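Local coordinates for protein aminopeptidase YwaD (PDB 6HC6) that is a secreted zinc-dependent aminopeptidase that removes N-terminal amino acids, notably arginine, lysine and leucine, from peptides, at residues Gly124-Leu129 with Glu214-Leu219; Asp243-Thr248 with Ser282-Arg287. All blocks are in the same frame, centred on the assembly; numbering follows the deposited sequence.

In the fold
Contact 1 and contact 2 lie on opposite sides of the chain's centre, about 52 Å apart between their centres, and share no strand. Contact 1 is an antiparallel pairing of strands 125-131 and 214-222 in the sheet of the PA domain, with threonine, glutamate and lysine on a largely exposed side and alanine and leucine on the better covered one. Contact 2 is a parallel pairing of strands 244-250 and 285-291 inside the peptidase domain, largely buried, where charged side chains, among them a buried arginine and glutamate, accompany the aliphatic packing. Backbone hydrogen bonds carry both, but facing threonines mark the first, and an arginine-glutamate salt bridge along one strand the second.

Contact 1 (Gly124-Leu129 with Glu214-Leu219); sequences GLTAPL and EATLKL
Leu125 N donates to Leu217 O at 2.7 Å in a nearly straight bond, 169° at the hydrogen, with the donor in the carbonyl plane. The return bond, from Leu217 N to Leu125 O, is 2.8 Å, so the two leucines form a hydrogen-bonded antiparallel pair. Ala127 and Ala215 make the next such pair, with both bonds stretched to 3.2 Å between the N of one alanine and the O of the other. Between them Thr126 and Thr216 face each other as a non-hydrogen-bonded pair. Each threonine has OG1 anti to its own carbonyl carbon (chi1 near -60°), and the hydroxyls meet across the strands, Thr126 OG1 to Thr216 OG1 at 2.5 Å, short enough to be doubtful in detail. Beta-branched threonine suits an extended strand, and its hydroxyl tolerates the solvent side.

The pair lies within the sheet of the PA domain carried by this M28 peptidase, flanked by strand 97-104, where Thr216 bonds to Ser103, and by strand 148-152, where Pro128 bonds to Ile148. On the face opposite the threonines lie Leu125, Ala127, Ala215 and Leu217, and Leu217 packs on Leu102, Leu111 and Val199. The side chain of Leu129 reaches the other strand, its CD2 3.9 Å from Ala215 CB, the small methyl admitting the larger branch.

Proline is acceptable at Pro128 because its pairing with Glu214 is non-hydrogen-bonded and asks no N-H of it. Glu214 CB sits 3.3 Å from Ala127 O. At the other end Gly124 CA is 3.8 Å from Lys218 CG; a side chain on Gly124 would strike that CG, and with phi at 93° would also be jammed against the preceding carbonyl oxygen, both of which call for glycine.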
ATOM      1  N   GLY A 124      19.560 -19.759  14.997  1.00 39.79           N
ATOM      2  CA  GLY A 124      18.625 -20.197  13.986  1.00 37.50           C
ATOM      3  C   GLY A 124      17.837 -21.430  14.393  1.00 37.69           C
ATOM      4  O   GLY A 124      18.156 -22.140  15.350  1.00 36.92           O
ATOM      5  N   LEU A 125      16.779 -21.678  13.634  1.00 30.22           N
ATOM      6  CA  LEU A 125      15.895 -22.817  13.846  1.00 36.77           C
ATOM      7  C   LEU A 125      16.170 -23.863  12.767  1.00 34.74           C
ATOM      8  O   LEU A 125      15.912 -23.622  11.584  1.00 31.50           O
ATOM      9  CB  LEU A 125      14.437 -22.365  13.807  1.00 33.79           C
ATOM     10  CG  LEU A 125      13.416 -23.493  13.644  1.00 35.58           C
ATOM     11  CD1 LEU A 125      13.393 -24.333  14.891  1.00 41.90           C
ATOM     12  CD2 LEU A 125      12.034 -22.920  13.332  1.00 38.17           C
ATOM     13  N   THR A 126      16.691 -25.020  13.169  1.00 28.64           N
ATOM     14  CA  THR A 126      16.889 -26.147  12.269  1.00 27.79           C
ATOM     15  C   THR A 126      15.910 -27.247  12.650  1.00 31.98           C
ATOM     16  O   THR A 126      15.814 -27.612  13.824  1.00 32.88           O
ATOM     17  CB  THR A 126      18.325 -26.678  12.339  1.00 33.56           C
ATOM     18  OG1 THR A 126      19.236 -25.647  11.945  1.00 35.44           O
ATOM     19  CG2 THR A 126      18.496 -27.859  11.412  1.00 31.73           C
ATOM     20  N   ALA A 127      15.178 -27.760  11.668  1.00 30.56           N
ATOM     21  CA  ALA A 127      14.198 -28.804  11.920  1.00 32.94           C
ATOM     22  C   ALA A 127      13.930 -29.530  10.613  1.00 29.01           C
ATOM     23  O   ALA A 127      14.173 -28.975   9.530  1.00 27.09           O
ATOM     24  CB  ALA A 127      12.895 -28.218  12.495  1.00 27.24           C
ATOM     25  N   PRO A 128      13.430 -30.764  10.674  1.00 32.31           N
ATOM     26  CA  PRO A 128      13.055 -31.456   9.439  1.00 30.31           C
ATOM     27  C   PRO A 128      11.970 -30.688   8.703  1.00 28.94           C
ATOM     28  O   PRO A 128      11.217 -29.912   9.292  1.00 30.46           O
ATOM     29  CB  PRO A 128      12.539 -32.815   9.930  1.00 33.48           C
ATOM     30  CG  PRO A 128      13.113 -32.979  11.312  1.00 36.12           C
ATOM     31  CD  PRO A 128      13.171 -31.588  11.871  1.00 41.03           C
ATOM     32  N   LEU A 129      11.899 -30.911   7.393  1.00 29.06           N
ATOM     33  CA  LEU A 129      10.843 -30.330   6.573  1.00 29.19           C
ATOM     34  C   LEU A 129       9.656 -31.284   6.476  1.00 32.21           C
ATOM     35  O   LEU A 129       9.829 -32.502   6.367  1.00 32.95           O
ATOM     36  CB  LEU A 129      11.378 -30.021   5.176  1.00 27.70           C
ATOM     37  CG  LEU A 129      12.355 -28.850   5.087  1.00 25.61           C
ATOM     38  CD1 LEU A 129      13.203 -28.978   3.836  1.00 27.52           C
ATOM     39  CD2 LEU A 129      11.598 -27.530   5.091  1.00 22.91           C
ATOM     40  N   GLU A 214      15.788 -31.275   5.653  1.00 30.91           N
ATOM     41  CA  GLU A 214      15.670 -30.299   6.727  1.00 30.06           C
ATOM     42  C   GLU A 214      16.153 -28.942   6.230  1.00 30.10           C
ATOM     43  O   GLU A 214      16.796 -28.828   5.187  1.00 30.66           O
ATOM     44  CB  GLU A 214      16.468 -30.728   7.965  1.00 34.90           C
ATOM     45  CG  GLU A 214      17.967 -30.669   7.750  1.00 37.02           C
ATOM     46  CD  GLU A 214      18.764 -31.466   8.772  1.00 45.20           C
ATOM     47  OE1 GLU A 214      18.190 -32.353   9.437  1.00 46.97           O
ATOM     48  OE2 GLU A 214      19.976 -31.198   8.905  1.00 44.80           O
ATOM     49  N   ALA A 215      15.842 -27.914   7.009  1.00 27.91           N
ATOM     50  CA  ALA A 215      16.201 -26.550   6.665  1.00 28.29           C
ATOM     51  C   ALA A 215      16.527 -25.786   7.940  1.00 28.21           C
ATOM     52  O   ALA A 215      16.132 -26.175   9.043  1.00 28.88           O
ATOM     53  CB  ALA A 215      15.073 -25.863   5.886  1.00 27.09           C
ATOM     54  N   THR A 216      17.274 -24.697   7.783  1.00 27.14           N
ATOM     55  CA  THR A 216      17.607 -23.811   8.890  1.00 25.97           C
ATOM     56  C   THR A 216      17.149 -22.400   8.571  1.00 29.20           C
ATOM     57  O   THR A 216      17.535 -21.833   7.541  1.00 27.69           O
ATOM     58  CB  THR A 216      19.105 -23.799   9.177  1.00 29.67           C
ATOM     59  OG1 THR A 216      19.544 -25.117   9.526  1.00 31.69           O
ATOM     60  CG2 THR A 216      19.420 -22.844  10.316  1.00 33.49           C
ATOM     61  N   LEU A 217      16.366 -21.825   9.476  1.00 27.27           N
ATOM     62  CA  LEU A 217      15.840 -20.476   9.339  1.00 23.62           C
ATOM     63  C   LEU A 217      16.487 -19.587  10.390  1.00 30.03           C
ATOM     64  O   LEU A 217      16.559 -19.965  11.563  1.00 33.37           O
ATOM     65  CB  LEU A 217      14.322 -20.500   9.489  1.00 24.04           C
ATOM     66  CG  LEU A 217      13.465 -19.400   8.903  1.00 44.52           C
ATOM     67  CD1 LEU A 217      13.468 -19.488   7.398  1.00 42.05           C
ATOM     68  CD2 LEU A 217      12.057 -19.602   9.428  1.00 50.58           C
ATOM     69  N   LYS A 218      17.000 -18.432   9.964  1.00 29.61           N
ATOM     70  CA  LYS A 218      17.537 -17.423  10.872  1.00 28.61           C
ATOM     71  C   LYS A 218      16.757 -16.140  10.640  1.00 30.98           C
ATOM     72  O   LYS A 218      16.805 -15.580   9.541  1.00 32.55           O
ATOM     73  CB  LYS A 218      19.033 -17.190  10.649  1.00 31.38           C
ATOM     74  CG  LYS A 218      19.902 -18.421  10.871  1.00 37.47           C
ATOM     75  CD  LYS A 218      21.393 -18.077  10.887  1.00 41.77           C
ATOM     76  CE  LYS A 218      22.234 -19.349  10.936  1.00 51.62           C
ATOM     77  NZ  LYS A 218      23.696 -19.075  10.824  1.00 55.26           N
ATOM     78  N   LEU A 219      16.028 -15.689  11.660  1.00 27.96           N
ATOM     79  CA  LEU A 219      15.181 -14.507  11.534  1.00 23.54           C
ATOM     80  C   LEU A 219      15.332 -13.638  12.769  1.00 34.14           C
ATOM     81  O   LEU A 219      15.204 -14.125  13.895  1.00 32.21           O
ATOM     82  CB  LEU A 219      13.709 -14.879  11.353  1.00 27.79           C
ATOM     83  CG  LEU A 219      13.314 -15.609  10.071  1.00 34.82           C
ATOM     84  CD1 LEU A 219      11.932 -16.192  10.247  1.00 42.86           C
ATOM     85  CD2 LEU A 219      13.350 -14.677   8.863  1.00 35.55           C
TER

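Contact 2 (Asp243-Thr248 with Ser282-Arg287); sequences DIVYVT and SDKEIR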
ATOM      1  N   ASP A 243     -15.743  22.721   6.398  1.00 29.71           N
ATOM      2  CA  ASP A 243     -15.763  21.354   5.891  1.00 30.98           C
ATOM      3  C   ASP A 243     -14.351  20.941   5.484  1.00 27.43           C
ATOM      4  O   ASP A 243     -13.590  21.747   4.947  1.00 28.24           O
ATOM      5  CB  ASP A 243     -16.707  21.244   4.692  1.00 33.26           C
ATOM      6  CG  ASP A 243     -18.168  21.464   5.063  1.00 46.62           C
ATOM      7  OD1 ASP A 243     -18.534  21.254   6.239  1.00 40.28           O
ATOM      8  OD2 ASP A 243     -18.949  21.866   4.171  1.00 44.96           O
ATOM      9  N   ILE A 244     -13.996  19.687   5.747  1.00 24.40           N
ATOM     10  CA  ILE A 244     -12.651  19.185   5.481  1.00 22.31           C
ATOM     11  C   ILE A 244     -12.663  18.294   4.249  1.00 27.49           C
ATOM     12  O   ILE A 244     -13.489  17.376   4.141  1.00 24.94           O
ATOM     13  CB  ILE A 244     -12.082  18.411   6.681  1.00 23.21           C
ATOM     14  CG1 ILE A 244     -12.025  19.296   7.913  1.00 24.39           C
ATOM     15  CG2 ILE A 244     -10.672  17.947   6.376  1.00 24.21           C
ATOM     16  CD1 ILE A 244     -12.010  18.493   9.186  1.00 27.03           C
ATOM     17  N   VAL A 245     -11.713  18.537   3.343  1.00 23.90           N
ATOM     18  CA  VAL A 245     -11.484  17.715   2.157  1.00 20.40           C
ATOM     19  C   VAL A 245     -10.083  17.129   2.276  1.00 21.61           C
ATOM     20  O   VAL A 245      -9.132  17.859   2.585  1.00 25.56           O
ATOM     21  CB  VAL A 245     -11.633  18.557   0.874  1.00 22.35           C
ATOM     22  CG1 VAL A 245     -11.156  17.792  -0.378  1.00 22.49           C
ATOM     23  CG2 VAL A 245     -13.070  19.052   0.725  1.00 30.14           C
ATOM     24  N   TYR A 246      -9.960  15.815   2.100  1.00 18.13           N
ATOM     25  CA  TYR A 246      -8.687  15.126   2.233  1.00 20.45           C
ATOM     26  C   TYR A 246      -8.195  14.673   0.862  1.00 22.21           C
ATOM     27  O   TYR A 246      -8.937  14.022   0.125  1.00 23.38           O
ATOM     28  CB  TYR A 246      -8.819  13.906   3.157  1.00 19.42           C
ATOM     29  CG  TYR A 246      -9.399  14.198   4.533  1.00 23.54           C
ATOM     30  CD1 TYR A 246      -8.566  14.421   5.627  1.00 19.96           C
ATOM     31  CD2 TYR A 246     -10.770  14.193   4.744  1.00 20.43           C
ATOM     32  CE1 TYR A 246      -9.075  14.652   6.871  1.00 18.91           C
ATOM     33  CE2 TYR A 246     -11.292  14.417   5.998  1.00 20.91           C
ATOM     34  CZ  TYR A 246     -10.437  14.652   7.057  1.00 23.94           C
ATOM     35  OH  TYR A 246     -10.930  14.892   8.312  1.00 25.35           O
ATOM     36  N   VAL A 247      -6.954  15.013   0.522  1.00 17.28           N
ATOM     37  CA  VAL A 247      -6.304  14.528  -0.697  1.00 17.12           C
ATOM     38  C   VAL A 247      -5.081  13.745  -0.248  1.00 19.07           C
ATOM     39  O   VAL A 247      -4.198  14.308   0.419  1.00 17.20           O
ATOM     40  CB  VAL A 247      -5.906  15.673  -1.645  1.00 20.32           C
ATOM     41  CG1 VAL A 247      -5.337  15.091  -2.952  1.00 19.05           C
ATOM     42  CG2 VAL A 247      -7.099  16.562  -1.930  1.00 22.64           C
ATOM     43  N   THR A 248      -5.053  12.441  -0.548  1.00 16.57           N
ATOM     44  CA  THR A 248      -4.154  11.553   0.175  1.00 17.35           C
ATOM     45  C   THR A 248      -3.492  10.543  -0.755  1.00 18.46           C
ATOM     46  O   THR A 248      -4.006  10.196  -1.825  1.00 15.80           O
ATOM     47  CB  THR A 248      -4.867  10.813   1.319  1.00 16.56           C
ATOM     48  OG1 THR A 248      -5.821   9.886   0.790  1.00 18.34           O
ATOM     49  CG2 THR A 248      -5.586  11.794   2.269  1.00 17.52           C
ATOM     50  N   SER A 282     -10.829  29.016  -1.388  1.00 41.37           N
ATOM     51  CA  SER A 282     -11.785  27.997  -0.983  1.00 36.45           C
ATOM     52  C   SER A 282     -12.185  28.213   0.470  1.00 36.18           C
ATOM     53  O   SER A 282     -11.375  28.656   1.289  1.00 39.88           O
ATOM     54  CB  SER A 282     -11.212  26.591  -1.152  1.00 37.08           C
ATOM     55  OG  SER A 282     -12.070  25.622  -0.570  1.00 32.53           O
ATOM     56  N   ASP A 283     -13.439  27.876   0.773  1.00 33.50           N
ATOM     57  CA  ASP A 283     -13.945  27.866   2.139  1.00 33.97           C
ATOM     58  C   ASP A 283     -13.804  26.503   2.802  1.00 37.38           C
ATOM     59  O   ASP A 283     -14.144  26.361   3.985  1.00 33.49           O
ATOM     60  CB  ASP A 283     -15.411  28.308   2.170  1.00 39.04           C
ATOM     61  CG  ASP A 283     -15.586  29.781   1.798  1.00 48.30           C
ATOM     62  OD1 ASP A 283     -14.655  30.583   2.034  1.00 50.09           O
ATOM     63  OD2 ASP A 283     -16.664  30.135   1.283  1.00 48.97           O
ATOM     64  N   LYS A 284     -13.326  25.504   2.072  1.00 31.78           N
ATOM     65  CA  LYS A 284     -13.009  24.215   2.663  1.00 28.61           C
ATOM     66  C   LYS A 284     -11.617  24.235   3.280  1.00 32.09           C
ATOM     67  O   LYS A 284     -10.726  24.969   2.841  1.00 37.44           O
ATOM     68  CB  LYS A 284     -13.073  23.097   1.620  1.00 28.67           C
ATOM     69  CG  LYS A 284     -14.262  23.178   0.697  1.00 37.56           C
ATOM     70  CD  LYS A 284     -15.537  22.726   1.394  1.00 37.92           C
ATOM     71  CE  LYS A 284     -16.691  22.633   0.402  1.00 41.20           C
ATOM     72  NZ  LYS A 284     -17.969  22.273   1.061  1.00 36.05           N
ATOM     73  N   GLU A 285     -11.434  23.408   4.301  1.00 26.50           N
ATOM     74  CA  GLU A 285     -10.108  23.087   4.808  1.00 27.86           C
ATOM     75  C   GLU A 285      -9.594  21.883   4.033  1.00 28.12           C
ATOM     76  O   GLU A 285     -10.211  20.815   4.064  1.00 26.90           O
ATOM     77  CB  GLU A 285     -10.148  22.789   6.306  1.00 26.73           C
ATOM     78  CG  GLU A 285      -8.785  22.398   6.869  1.00 30.65           C
ATOM     79  CD  GLU A 285      -8.807  22.149   8.364  1.00 32.95           C
ATOM     80  OE1 GLU A 285      -7.931  21.407   8.868  1.00 30.27           O
ATOM     81  OE2 GLU A 285      -9.700  22.697   9.035  1.00 36.24           O
ATOM     82  N   ILE A 286      -8.492  22.049   3.311  1.00 23.02           N
ATOM     83  CA  ILE A 286      -7.968  20.974   2.477  1.00 23.43           C
ATOM     84  C   ILE A 286      -6.721  20.409   3.143  1.00 24.73           C
ATOM     85  O   ILE A 286      -5.752  21.133   3.396  1.00 25.94           O
ATOM     86  CB  ILE A 286      -7.666  21.447   1.051  1.00 20.45           C
ATOM     87  CG1 ILE A 286      -8.877  22.179   0.480  1.00 28.63           C
ATOM     88  CG2 ILE A 286      -7.323  20.245   0.193  1.00 21.23           C
ATOM     89  CD1 ILE A 286      -8.603  22.840  -0.859  1.00 36.87           C
ATOM     90  N   ARG A 287      -6.751  19.117   3.432  1.00 20.89           N
ATOM     91  CA  ARG A 287      -5.628  18.432   4.056  1.00 25.21           C
ATOM     92  C   ARG A 287      -5.000  17.514   3.020  1.00 25.73           C
ATOM     93  O   ARG A 287      -5.634  16.557   2.557  1.00 21.85           O
ATOM     94  CB  ARG A 287      -6.090  17.657   5.285  1.00 22.07           C
ATOM     95  CG  ARG A 287      -6.808  18.543   6.279  1.00 20.93           C
ATOM     96  CD  ARG A 287      -7.047  17.823   7.583  1.00 19.75           C
ATOM     97  NE  ARG A 287      -7.717  18.700   8.542  1.00 24.15           N
ATOM     98  CZ  ARG A 287      -8.188  18.303   9.718  1.00 27.10           C
ATOM     99  NH1 ARG A 287      -8.068  17.034  10.090  1.00 25.12           N
ATOM    100  NH2 ARG A 287      -8.781  19.173  10.524  1.00 28.65           N
TER
HETATM  101  O   HOH W   1     -16.435  25.034   4.744  1.00 31.11           O
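This is a parallel strand pairing within a beta-alpha-beta unit of the M28 peptidase domain: strand 244-250, helix 260-277, strand 285-291. The short strand segments run 22° apart and are laced by four backbone bonds: Glu285 N to Asp243 O, Val245 N to Glu285 O, Arg287 N to Val245 O, and Val247 N to Arg287 O.

One face carries Ile244, Tyr246, Glu285 and Arg287. A salt bridge runs along one strand between residues two apart: Arg287 NE reaches Glu285 OE1 at 2.7 Å and NH2 reaches the same OE1 at 2.9 Å. Both nitrogens come from above the same face of the carboxylate, while OE1 lies close to the guanidinium plane. From the other strand Ile244 CD1 packs over one guanidinium face, 3.6 Å from Arg287 NH2. The Tyr246 ring runs alongside the arginine, Arg287 CD 3.8 Å from Tyr246 CE1, ring and guanidinium planes 84° apart. A long arginine suits this place because its chain packs on apolar neighbours while its head meets two carboxylates, Glu285 and Glu312, and the Tyr304 hydroxyl. An alanine here would probably leave Glu285 OE1 without both these donors, Glu312 without this partner, and a gap beside Ile244 and Tyr246.

Where the strands begin, the bend of Lys284 at chi2 (-76°) lays CD against Asp243 CB. Its NZ has its main partner in Glu317 and makes a weak salt bridge to Asp243 OD2 at 3.3 Å; a water links Asp243 N to Asp283 O. Val245 and Ile286 lie on the other face, against Val430 of helix 412-430.

Strand 244-250 pairs next with strand 316-322, where Ser316 bonds the Tyr246 hydroxyl, and ends in the zinc ligand His250; Glu285 OE2 forms salt bridges with Lys235 and with Arg315 of helix 310-315, which also touches Ile244 and Arg287.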